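PDB 2BL0: myosin regulatory light chain from Physarum polycephalum, which binds the myosin heavy chain as a light chain of the regulatory domain and holds a calcium ion in one of its EF-hands. Local coordinates for residues B[7-11]-B[55-60]; B[24-28]-B[43-47]; B[98-102]-B[114-118]. One frame throughout, in Å; residues are numbered along the deposited sequence.

Interaction 1 of 3, residues B[7-11]-B[55-60]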
ATOM      1  N   ILE B   7     -10.070  -0.201   6.170  1.00  7.24           N
ATOM      2  CA  ILE B   7      -9.967  -0.387   7.618  1.00  7.04           C
ATOM      3  C   ILE B   7      -9.084  -1.600   7.940  1.00  6.79           C
ATOM      4  O   ILE B   7      -8.204  -1.521   8.799  1.00  5.58           O
ATOM      5  CB  ILE B   7     -11.374  -0.502   8.287  1.00  7.02           C
ATOM      6  CG1 ILE B   7     -12.135   0.819   8.165  1.00  7.15           C
ATOM      7  CG2 ILE B   7     -11.234  -0.828   9.737  1.00  6.91           C
ATOM      8  CD1 ILE B   7     -13.641   0.709   8.418  1.00  7.75           C
ATOM      9  N   GLN B   8      -9.292  -2.710   7.237  1.00  7.08           N
ATOM     10  CA  GLN B   8      -8.439  -3.888   7.442  1.00  8.04           C
ATOM     11  C   GLN B   8      -6.966  -3.598   7.138  1.00  7.03           C
ATOM     12  O   GLN B   8      -6.074  -3.999   7.875  1.00  6.48           O
ATOM     13  CB  GLN B   8      -8.914  -5.057   6.579  1.00  8.52           C
ATOM     14  CG  GLN B   8      -8.029  -6.298   6.689  1.00 12.04           C
ATOM     15  CD  GLN B   8      -8.570  -7.458   5.882  1.00 16.26           C
ATOM     16  OE1 GLN B   8      -8.695  -8.569   6.391  1.00 19.91           O
ATOM     17  NE2 GLN B   8      -8.888  -7.202   4.631  1.00 17.92           N
ATOM     18  N   GLU B   9      -6.717  -2.904   6.036  1.00  7.10           N
ATOM     19  CA  GLU B   9      -5.370  -2.572   5.610  1.00  6.44           C
ATOM     20  C   GLU B   9      -4.663  -1.754   6.670  1.00  6.07           C
ATOM     21  O   GLU B   9      -3.496  -1.982   6.987  1.00  5.79           O
ATOM     22  CB  GLU B   9      -5.433  -1.760   4.308  1.00  6.87           C
ATOM     23  CG  GLU B   9      -4.089  -1.341   3.733  1.00  8.53           C
ATOM     24  CD  GLU B   9      -4.210  -0.531   2.456  1.00 11.83           C
ATOM     25  OE1 GLU B   9      -5.073   0.367   2.374  1.00 10.34           O
ATOM     26  OE2 GLU B   9      -3.443  -0.809   1.524  1.00 12.45           O
ATOM     27  N   CYS B  10      -5.372  -0.754   7.177  1.00  5.21           N
ATOM     28  CA  CYS B  10      -4.840   0.091   8.217  1.00  4.82           C
ATOM     29  C   CYS B  10      -4.504  -0.718   9.450  1.00  4.37           C
ATOM     30  O   CYS B  10      -3.397  -0.603   9.963  1.00  4.47           O
ATOM     31  CB  CYS B  10      -5.823   1.215   8.544  1.00  4.40           C
ATOM     32  SG  CYS B  10      -5.396   2.203  10.017  1.00  5.70           S
ATOM     33  N   PHE B  11      -5.430  -1.569   9.896  1.00  4.01           N
ATOM     34  CA  PHE B  11      -5.206  -2.395  11.076  1.00  4.73           C
ATOM     35  C   PHE B  11      -3.958  -3.257  10.903  1.00  4.73           C
ATOM     36  O   PHE B  11      -3.124  -3.328  11.798  1.00  4.74           O
ATOM     37  CB  PHE B  11      -6.422  -3.267  11.371  1.00  4.63           C
ATOM     38  CG  PHE B  11      -6.285  -4.088  12.630  1.00  3.84           C
ATOM     39  CD1 PHE B  11      -6.716  -3.582  13.864  1.00  5.20           C
ATOM     40  CD2 PHE B  11      -5.746  -5.351  12.582  1.00  6.06           C
ATOM     41  CE1 PHE B  11      -6.580  -4.322  15.020  1.00  3.35           C
ATOM     42  CE2 PHE B  11      -5.615  -6.096  13.716  1.00  4.68           C
ATOM     43  CZ  PHE B  11      -6.033  -5.595  14.941  1.00  4.26           C
ATOM     44  N   PHE B  55      -6.786  -4.183  21.124  1.00  7.99           N
ATOM     45  CA  PHE B  55      -8.028  -4.365  20.377  1.00  7.04           C
ATOM     46  C   PHE B  55      -7.785  -5.135  19.083  1.00  5.91           C
ATOM     47  O   PHE B  55      -6.696  -5.095  18.527  1.00  5.73           O
ATOM     48  CB  PHE B  55      -8.718  -3.023  20.080  1.00  6.99           C
ATOM     49  CG  PHE B  55      -7.905  -2.072  19.236  1.00  7.07           C
ATOM     50  CD1 PHE B  55      -6.941  -1.244  19.809  1.00  7.19           C
ATOM     51  CD2 PHE B  55      -8.110  -1.997  17.861  1.00  6.09           C
ATOM     52  CE1 PHE B  55      -6.205  -0.350  18.996  1.00  6.04           C
ATOM     53  CE2 PHE B  55      -7.372  -1.111  17.059  1.00  6.27           C
ATOM     54  CZ  PHE B  55      -6.412  -0.302  17.636  1.00  7.77           C
ATOM     55  N   ASP B  56      -8.814  -5.823  18.619  1.00  6.26           N
ATOM     56  CA  ASP B  56      -8.767  -6.578  17.354  1.00  6.01           C
ATOM     57  C   ASP B  56      -9.490  -5.838  16.231  1.00  5.72           C
ATOM     58  O   ASP B  56     -10.021  -4.748  16.429  1.00  5.13           O
ATOM     59  CB  ASP B  56      -9.262  -8.024  17.532  1.00  6.77           C
ATOM     60  CG  ASP B  56     -10.736  -8.140  17.894  1.00  8.44           C
ATOM     61  OD1 ASP B  56     -11.510  -7.171  17.783  1.00  7.78           O
ATOM     62  OD2 ASP B  56     -11.228  -9.238  18.264  1.00 10.64           O
ATOM     63  N   LEU B  57      -9.495  -6.432  15.042  1.00  5.46           N
ATOM     64  CA  LEU B  57     -10.018  -5.768  13.863  1.00  5.86           C
ATOM     65  C   LEU B  57     -11.506  -5.502  13.975  1.00  5.62           C
ATOM     66  O   LEU B  57     -11.957  -4.427  13.622  1.00  5.80           O
ATOM     67  CB  LEU B  57      -9.739  -6.595  12.605  1.00  5.31           C
ATOM     68  CG  LEU B  57     -10.369  -6.081  11.304  1.00  5.46           C
ATOM     69  CD1 LEU B  57      -9.866  -4.682  10.965  1.00  6.07           C
ATOM     70  CD2 LEU B  57     -10.129  -7.063  10.169  1.00  8.68           C
ATOM     71  N   ALA B  58     -12.261  -6.474  14.485  1.00  6.07           N
ATOM     72  CA  ALA B  58     -13.714  -6.341  14.635  1.00  6.07           C
ATOM     73  C   ALA B  58     -14.037  -5.147  15.503  1.00  6.12           C
ATOM     74  O   ALA B  58     -14.917  -4.369  15.184  1.00  5.54           O
ATOM     75  CB  ALA B  58     -14.333  -7.614  15.218  1.00  6.96           C
ATOM     76  N   THR B  59     -13.291  -4.998  16.589  1.00  6.45           N
ATOM     77  CA  THR B  59     -13.416  -3.853  17.478  1.00  6.39           C
ATOM     78  C   THR B  59     -13.069  -2.530  16.789  1.00  6.26           C
ATOM     79  O   THR B  59     -13.814  -1.543  16.857  1.00  6.60           O
ATOM     80  CB  THR B  59     -12.544  -4.085  18.711  1.00  6.10           C
ATOM     81  OG1 THR B  59     -13.131  -5.142  19.510  1.00  8.47           O
ATOM     82  CG2 THR B  59     -12.505  -2.864  19.614  1.00  5.18           C
ATOM     83  N   PHE B  60     -11.954  -2.518  16.082  1.00  6.21           N
ATOM     84  CA  PHE B  60     -11.518  -1.332  15.383  1.00  5.73           C
ATOM     85  C   PHE B  60     -12.601  -0.877  14.425  1.00  6.48           C
ATOM     86  O   PHE B  60     -12.894   0.309  14.358  1.00  6.40           O
ATOM     87  CB  PHE B  60     -10.235  -1.630  14.618  1.00  6.01           C
ATOM     88  CG  PHE B  60      -9.640  -0.449  13.908  1.00  5.73           C
ATOM     89  CD1 PHE B  60      -9.463   0.783  14.552  1.00  7.28           C
ATOM     90  CD2 PHE B  60      -9.178  -0.583  12.618  1.00  5.48           C
ATOM     91  CE1 PHE B  60      -8.858   1.834  13.881  1.00  7.67           C
ATOM     92  CE2 PHE B  60      -8.583   0.469  11.964  1.00  7.58           C
ATOM     93  CZ  PHE B  60      -8.422   1.671  12.600  1.00  6.75           C
TER

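Interaction 2 of 3, residues B[24-28]-B[43-47]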
ATOM      1  N   ILE B  24      -3.930  -0.708  22.742  1.00  7.61           N
ATOM      2  CA  ILE B  24      -4.914   0.348  22.957  1.00  7.89           C
ATOM      3  C   ILE B  24      -4.301   1.740  22.864  1.00  7.59           C
ATOM      4  O   ILE B  24      -5.004   2.698  22.536  1.00  8.60           O
ATOM      5  CB  ILE B  24      -5.619   0.151  24.337  1.00  7.93           C
ATOM      6  CG1 ILE B  24      -6.907   0.981  24.400  1.00  9.80           C
ATOM      7  CG2 ILE B  24      -4.688   0.530  25.490  1.00  8.91           C
ATOM      8  CD1 ILE B  24      -8.053   0.414  23.590  1.00 12.51           C
ATOM      9  N   GLU B  25      -2.995   1.857  23.141  1.00  7.05           N
ATOM     10  CA  GLU B  25      -2.296   3.135  23.043  1.00  7.37           C
ATOM     11  C   GLU B  25      -2.169   3.640  21.623  1.00  6.67           C
ATOM     12  O   GLU B  25      -1.864   4.819  21.404  1.00  6.74           O
ATOM     13  CB  GLU B  25      -0.906   3.051  23.662  1.00  8.19           C
ATOM     14  CG  GLU B  25      -0.900   2.654  25.132  1.00 11.30           C
ATOM     15  CD  GLU B  25      -1.704   3.591  26.023  1.00 15.84           C
ATOM     16  OE1 GLU B  25      -2.183   3.122  27.093  1.00 20.29           O
ATOM     17  OE2 GLU B  25      -1.850   4.792  25.690  1.00 19.61           O
ATOM     18  N   GLU B  26      -2.397   2.751  20.658  1.00  5.58           N
ATOM     19  CA  GLU B  26      -2.422   3.138  19.263  1.00  5.61           C
ATOM     20  C   GLU B  26      -3.808   3.329  18.647  1.00  4.97           C
ATOM     21  O   GLU B  26      -3.905   3.634  17.474  1.00  4.45           O
ATOM     22  CB  GLU B  26      -1.682   2.089  18.436  1.00  5.49           C
ATOM     23  CG  GLU B  26      -0.237   1.861  18.847  0.59  7.89           C
ATOM     24  CD  GLU B  26       0.670   3.010  18.467  0.59 10.43           C
ATOM     25  OE1 GLU B  26       0.266   3.836  17.628  0.59 10.00           O
ATOM     26  OE2 GLU B  26       1.803   3.077  19.007  0.59 14.14           O
ATOM     27  N   LEU B  27      -4.876   3.168  19.416  1.00  5.06           N
ATOM     28  CA  LEU B  27      -6.219   3.310  18.873  1.00  4.83           C
ATOM     29  C   LEU B  27      -6.436   4.699  18.301  1.00  5.09           C
ATOM     30  O   LEU B  27      -6.938   4.833  17.214  1.00  3.59           O
ATOM     31  CB  LEU B  27      -7.273   2.998  19.952  1.00  5.40           C
ATOM     32  CG  LEU B  27      -8.751   3.102  19.529  1.00  5.53           C
ATOM     33  CD1 LEU B  27      -9.101   2.200  18.345  1.00  6.82           C
ATOM     34  CD2 LEU B  27      -9.658   2.798  20.703  1.00  6.54           C
ATOM     35  N   GLY B  28      -6.053   5.739  19.034  1.00  4.99           N
ATOM     36  CA  GLY B  28      -6.184   7.089  18.530  1.00  4.64           C
ATOM     37  C   GLY B  28      -5.484   7.272  17.193  1.00  4.57           C
ATOM     38  O   GLY B  28      -6.077   7.781  16.243  1.00  5.41           O
ATOM     39  N   LEU B  43     -11.629  10.025  23.148  1.00  5.59           N
ATOM     40  CA  LEU B  43     -10.807   8.823  23.048  1.00  6.14           C
ATOM     41  C   LEU B  43     -10.733   8.126  24.380  1.00  6.25           C
ATOM     42  O   LEU B  43     -10.765   6.904  24.437  1.00  6.36           O
ATOM     43  CB  LEU B  43      -9.388   9.156  22.576  1.00  5.63           C
ATOM     44  CG  LEU B  43      -8.428   8.000  22.302  1.00  5.32           C
ATOM     45  CD1 LEU B  43      -9.027   6.967  21.363  1.00  6.02           C
ATOM     46  CD2 LEU B  43      -7.131   8.550  21.767  1.00  4.53           C
ATOM     47  N   ASN B  44     -10.624   8.899  25.454  1.00  6.29           N
ATOM     48  CA  ASN B  44     -10.575   8.293  26.780  1.00  7.68           C
ATOM     49  C   ASN B  44     -11.838   7.559  27.158  1.00  6.45           C
ATOM     50  O   ASN B  44     -11.771   6.497  27.771  1.00  5.75           O
ATOM     51  CB  ASN B  44     -10.229   9.334  27.813  1.00  8.19           C
ATOM     52  CG  ASN B  44      -8.817   9.208  28.236  1.00 13.37           C
ATOM     53  OD1 ASN B  44      -7.910   9.425  27.428  1.00 16.01           O
ATOM     54  ND2 ASN B  44      -8.603   8.764  29.487  1.00 14.82           N
ATOM     55  N   THR B  45     -12.989   8.104  26.774  1.00  6.03           N
ATOM     56  CA  THR B  45     -14.259   7.421  27.012  1.00  6.04           C
ATOM     57  C   THR B  45     -14.316   6.107  26.244  1.00  6.19           C
ATOM     58  O   THR B  45     -14.700   5.056  26.796  1.00  4.66           O
ATOM     59  CB  THR B  45     -15.419   8.335  26.624  1.00  6.20           C
ATOM     60  OG1 THR B  45     -15.397   9.485  27.473  1.00  7.41           O
ATOM     61  CG2 THR B  45     -16.759   7.657  26.852  1.00  6.70           C
ATOM     62  N   ILE B  46     -13.881   6.148  24.984  1.00  5.46           N
ATOM     63  CA  ILE B  46     -13.858   4.945  24.157  1.00  6.60           C
ATOM     64  C   ILE B  46     -12.928   3.896  24.759  1.00  6.54           C
ATOM     65  O   ILE B  46     -13.312   2.737  24.941  1.00  6.57           O
ATOM     66  CB  ILE B  46     -13.459   5.269  22.709  1.00  6.12           C
ATOM     67  CG1 ILE B  46     -14.506   6.150  22.047  1.00  6.78           C
ATOM     68  CG2 ILE B  46     -13.309   3.942  21.911  1.00  8.71           C
ATOM     69  CD1 ILE B  46     -14.041   6.837  20.743  1.00  8.08           C
ATOM     70  N   LYS B  47     -11.703   4.293  25.081  1.00  7.62           N
ATOM     71  CA  LYS B  47     -10.757   3.370  25.719  1.00  7.89           C
ATOM     72  C   LYS B  47     -11.312   2.757  27.016  1.00  8.73           C
ATOM     73  O   LYS B  47     -11.131   1.577  27.283  1.00  8.30           O
ATOM     74  CB  LYS B  47      -9.416   4.076  25.977  1.00  8.38           C
ATOM     75  CG  LYS B  47      -8.598   4.279  24.703  1.00  9.52           C
ATOM     76  CD  LYS B  47      -7.424   5.223  24.846  1.00 12.23           C
ATOM     77  CE  LYS B  47      -6.238   4.599  25.565  1.00 15.69           C
ATOM     78  NZ  LYS B  47      -5.298   5.670  26.085  1.00 17.87           N
TER

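Interaction 3 of 3, residues B[98-102]-B[114-118]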
ATOM      1  N   LEU B  98       0.394  30.490  18.503  1.00 12.92           N
ATOM      2  CA  LEU B  98      -0.094  29.176  18.064  1.00 13.44           C
ATOM      3  C   LEU B  98       0.708  28.040  18.692  1.00 13.28           C
ATOM      4  O   LEU B  98       0.130  27.107  19.258  1.00 12.02           O
ATOM      5  CB  LEU B  98      -0.032  29.058  16.536  1.00 13.21           C
ATOM      6  CG  LEU B  98      -0.550  27.749  15.914  1.00 16.39           C
ATOM      7  CD1 LEU B  98      -1.968  27.492  16.362  1.00 17.93           C
ATOM      8  CD2 LEU B  98      -0.413  27.733  14.407  1.00 17.12           C
ATOM      9  N   ARG B  99       2.037  28.115  18.605  1.00 12.86           N
ATOM     10  CA  ARG B  99       2.885  27.084  19.208  1.00 13.04           C
ATOM     11  C   ARG B  99       2.600  26.938  20.705  1.00 14.15           C
ATOM     12  O   ARG B  99       2.461  25.819  21.216  1.00 13.45           O
ATOM     13  CB  ARG B  99       4.374  27.385  18.980  1.00 12.74           C
ATOM     14  CG  ARG B  99       4.875  27.145  17.549  1.00 10.67           C
ATOM     15  CD  ARG B  99       6.266  27.750  17.309  1.00 10.97           C
ATOM     16  NE  ARG B  99       6.937  27.346  16.063  1.00  9.18           N
ATOM     17  CZ  ARG B  99       7.540  26.180  15.879  1.00 10.03           C
ATOM     18  NH1 ARG B  99       7.558  25.269  16.848  1.00  9.07           N
ATOM     19  NH2 ARG B  99       8.141  25.911  14.719  1.00  9.68           N
ATOM     20  N   GLN B 100       2.472  28.071  21.396  1.00 15.64           N
ATOM     21  CA  GLN B 100       2.263  28.078  22.844  1.00 17.51           C
ATOM     22  C   GLN B 100       0.943  27.422  23.228  1.00 18.24           C
ATOM     23  O   GLN B 100       0.875  26.685  24.209  1.00 18.54           O
ATOM     24  CB  GLN B 100       2.275  29.504  23.394  1.00 18.22           C
ATOM     25  CG  GLN B 100       3.645  29.980  23.802  1.00 21.25           C
ATOM     26  CD  GLN B 100       3.750  31.490  23.802  1.00 25.41           C
ATOM     27  OE1 GLN B 100       3.443  32.136  22.792  1.00 30.84           O
ATOM     28  NE2 GLN B 100       4.174  32.063  24.930  1.00 28.29           N
ATOM     29  N   LEU B 101      -0.094  27.692  22.449  1.00 19.00           N
ATOM     30  CA  LEU B 101      -1.426  27.194  22.768  1.00 19.46           C
ATOM     31  C   LEU B 101      -1.470  25.688  22.575  1.00 19.10           C
ATOM     32  O   LEU B 101      -1.905  24.971  23.480  1.00 19.45           O
ATOM     33  CB  LEU B 101      -2.473  27.890  21.907  1.00 19.96           C
ATOM     34  CG  LEU B 101      -2.617  29.394  22.197  1.00 20.72           C
ATOM     35  CD1 LEU B 101      -3.653  29.997  21.269  1.00 22.53           C
ATOM     36  CD2 LEU B 101      -2.959  29.670  23.674  1.00 21.31           C
ATOM     37  N   LEU B 102      -1.001  25.237  21.410  1.00 18.26           N
ATOM     38  CA  LEU B 102      -0.864  23.815  21.078  1.00 18.10           C
ATOM     39  C   LEU B 102      -0.076  23.025  22.125  1.00 17.75           C
ATOM     40  O   LEU B 102      -0.428  21.889  22.437  1.00 17.05           O
ATOM     41  CB  LEU B 102      -0.168  23.654  19.724  1.00 17.67           C
ATOM     42  CG  LEU B 102      -0.944  24.081  18.475  1.00 19.00           C
ATOM     43  CD1 LEU B 102      -0.092  23.887  17.237  1.00 18.76           C
ATOM     44  CD2 LEU B 102      -2.267  23.309  18.367  1.00 19.88           C
ATOM     45  N   VAL B 114       4.203  19.295  16.925  1.00 12.47           N
ATOM     46  CA  VAL B 114       4.170  20.714  16.581  1.00 12.17           C
ATOM     47  C   VAL B 114       5.202  21.066  15.493  1.00 12.02           C
ATOM     48  O   VAL B 114       4.892  21.822  14.589  1.00 11.86           O
ATOM     49  CB  VAL B 114       4.324  21.596  17.840  1.00 12.28           C
ATOM     50  CG1 VAL B 114       4.466  23.056  17.468  1.00 12.82           C
ATOM     51  CG2 VAL B 114       3.122  21.394  18.763  1.00 13.00           C
ATOM     52  N   GLU B 115       6.409  20.498  15.537  1.00 11.86           N
ATOM     53  CA  GLU B 115       7.399  20.790  14.487  1.00 12.38           C
ATOM     54  C   GLU B 115       6.966  20.245  13.120  1.00 12.60           C
ATOM     55  O   GLU B 115       7.230  20.859  12.094  1.00 12.24           O
ATOM     56  CB  GLU B 115       8.791  20.251  14.830  1.00 12.60           C
ATOM     57  CG  GLU B 115       9.478  20.909  16.016  1.00 13.68           C
ATOM     58  CD  GLU B 115       9.566  22.423  15.918  1.00 15.67           C
ATOM     59  OE1 GLU B 115       9.662  22.978  14.791  1.00 19.96           O
ATOM     60  OE2 GLU B 115       9.490  23.071  16.979  1.00 14.53           O
ATOM     61  N   GLU B 116       6.292  19.105  13.100  1.00 13.17           N
ATOM     62  CA  GLU B 116       5.852  18.538  11.827  1.00 14.32           C
ATOM     63  C   GLU B 116       4.744  19.394  11.217  1.00 13.61           C
ATOM     64  O   GLU B 116       4.711  19.621  10.004  1.00 13.92           O
ATOM     65  CB  GLU B 116       5.387  17.090  12.005  1.00 15.26           C
ATOM     66  CG  GLU B 116       5.587  16.239  10.758  1.00 17.90           C
ATOM     67  CD  GLU B 116       5.410  14.753  11.025  1.00 20.77           C
ATOM     68  OE1 GLU B 116       5.530  14.334  12.195  1.00 22.25           O
ATOM     69  OE2 GLU B 116       5.144  14.009  10.057  1.00 21.56           O
ATOM     70  N   LEU B 117       3.852  19.875  12.074  1.00 14.06           N
ATOM     71  CA  LEU B 117       2.772  20.785  11.676  1.00 14.03           C
ATOM     72  C   LEU B 117       3.303  22.101  11.129  1.00 14.53           C
ATOM     73  O   LEU B 117       2.820  22.599  10.099  1.00 15.29           O
ATOM     74  CB  LEU B 117       1.865  21.074  12.867  1.00 14.31           C
ATOM     75  CG  LEU B 117       0.981  19.892  13.274  1.00 13.17           C
ATOM     76  CD1 LEU B 117       0.648  19.971  14.741  1.00 14.66           C
ATOM     77  CD2 LEU B 117      -0.301  19.874  12.452  1.00 12.81           C
ATOM     78  N   MET B 118       4.312  22.653  11.796  1.00 14.30           N
ATOM     79  CA  MET B 118       4.798  23.997  11.463  1.00 14.74           C
ATOM     80  C   MET B 118       5.737  23.987  10.270  1.00 15.18           C
ATOM     81  O   MET B 118       5.965  25.032   9.644  1.00 13.58           O
ATOM     82  CB  MET B 118       5.484  24.660  12.660  1.00 14.66           C
ATOM     83  CG  MET B 118       4.562  24.996  13.799  1.00 16.04           C
ATOM     84  SD  MET B 118       3.137  26.015  13.317  1.00 17.99           S
ATOM     85  CE  MET B 118       1.839  24.967  13.735  1.00 19.36           C
TER

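Interaction 1 of 3, residues B[7-11]-B[55-60]
Phe11, on helix 4-14, directs its CA-CB bond toward residues 55-60 and slides its ring into the corner where the strand ending at Phe55 turns into helix 57-64. Leu57 lies over one face of that ring: its CB sits 4.2 Å from the ring centroid of Phe11 and almost on the ring normal, a CH-pi contact, while Leu57 CD1 folds back to 3.7 Å from Phe11 CB. Phe60, one helical turn on, meets the ring edge, and its CD2 also comes within 3.5 Å of Ile7 CG2, so the first and last residues of 7-11 grip the same aromatic. Asp56 fixes the corner itself as N-cap of the second helix, its OD1 accepting from Thr59 N at 3.1 Å. Leu27, Ala30 and Leu31 of helix 27-33 pack against Phe60 and deepen the core. The calcium ion lies about 7 Å from the Phe11 side chain. Packing of a lobe's first helix against its last, here 4-14 against 57-64, is characteristic of a paired EF-hand lobe.

Interaction 2 of 3, residues B[24-28]-B[43-47]
Ile24 lies along the aliphatic part of Lys47, its CG1 3.7 Å from Lys47 CG, and this overlap joins the end of the first EF-hand loop to helix 40-50. The segment 24-28 is where that loop passes through a 3-10 turn into its exiting helix, 27-33, whereas 43-47 belongs to the entering helix of the second helix-loop-helix unit; the two therefore pack within one EF-hand lobe. Lys47 has the largest area covered by the other segment, 82 Å². Its methylenes serve the apolar side of the contact, and its ammonium group reaches past Ile24 to Glu25, which sits at the solvent-exposed margin.

Beneath this, Leu27 points toward the opposing helix and sets its CD2 4.0 Å from Ile46 CG2 and 4.3 Å from Leu43 CD1. Leu50 and Phe60 extend the same apolar cluster. Gly28 brings the backbones close, with its CA 6.7 Å from that of Leu43; an ideal CB there would clash with Leu43 CD2, which already lies 3.7 Å from Gly28 CA. Glu26, predicted to be a calcium ligand, takes no part in this packing, and the calcium seen here is coordinated by Asp15, Asp17, Asp19 and Lys21. At the outer margin the contact closes with a long salt bridge, Glu25 OE2 to Lys47 NZ at 3.6 Å.

Interaction 3 of 3, residues B[98-102]-B[114-118]
Helices 95-104 and 111-118 run roughly antiparallel, the axes of their segments 98-102 and 114-118 making an angle of 145° and staying 11.3 Å apart at closest approach; the nearest CA atoms, those of Arg99 and Val114, are 7.0 Å apart. In this EF-hand pair the first helix leaves one loop and the second enters the next. With the axes so far apart, side chains span the gap. Met118 reaches between two leucines of the opposite helix, its CE lying 3.6 Å from Leu98 CD2 and 4.1 Å from Leu102 CD1, and Val114 CG2 meets Leu102 CB at 4.1 Å. Phe82 and Phe134, from the outer helices of the pair, continue this apolar core, while on Glu116 and Leu117 the heavy chain packs.

Arg99 roofs the outer side. One face of its guanidinium rests on Met118 CB, 3.6 Å from Arg99 NH2, and its NE forms a salt bridge with Glu95 of its own helix. Towards Glu115 it presents the guanidinium edge in a two-pronged salt bridge: Arg99 NH1 donates to Glu115 OE2 at 2.9 Å, and Arg99 NH2 more weakly to Glu115 OE1 at 3.3 Å.

In the fold
Interactions 1 and 2 share one lobe, their centres 13 Å apart, and touch directly where Leu27 packs on Phe55 and Phe60. Along the chain, 24-28 and 43-47 both fall between 7-11 and 55-60, so the inner helices pair within the frame set by the outer ones, and the short antiparallel strands 22-23 and 54-55 tie the two loops together. Interaction 3 follows in sequence and belongs to the other lobe, with its own strand pair, 92-94 and 128-130. Its centre is 30 Å from that of interaction 1 and 23 Å from that of interaction 2, without touching either. Two separate EF-hand lobes, each contacting the heavy chain, give the light chain its two-part grip.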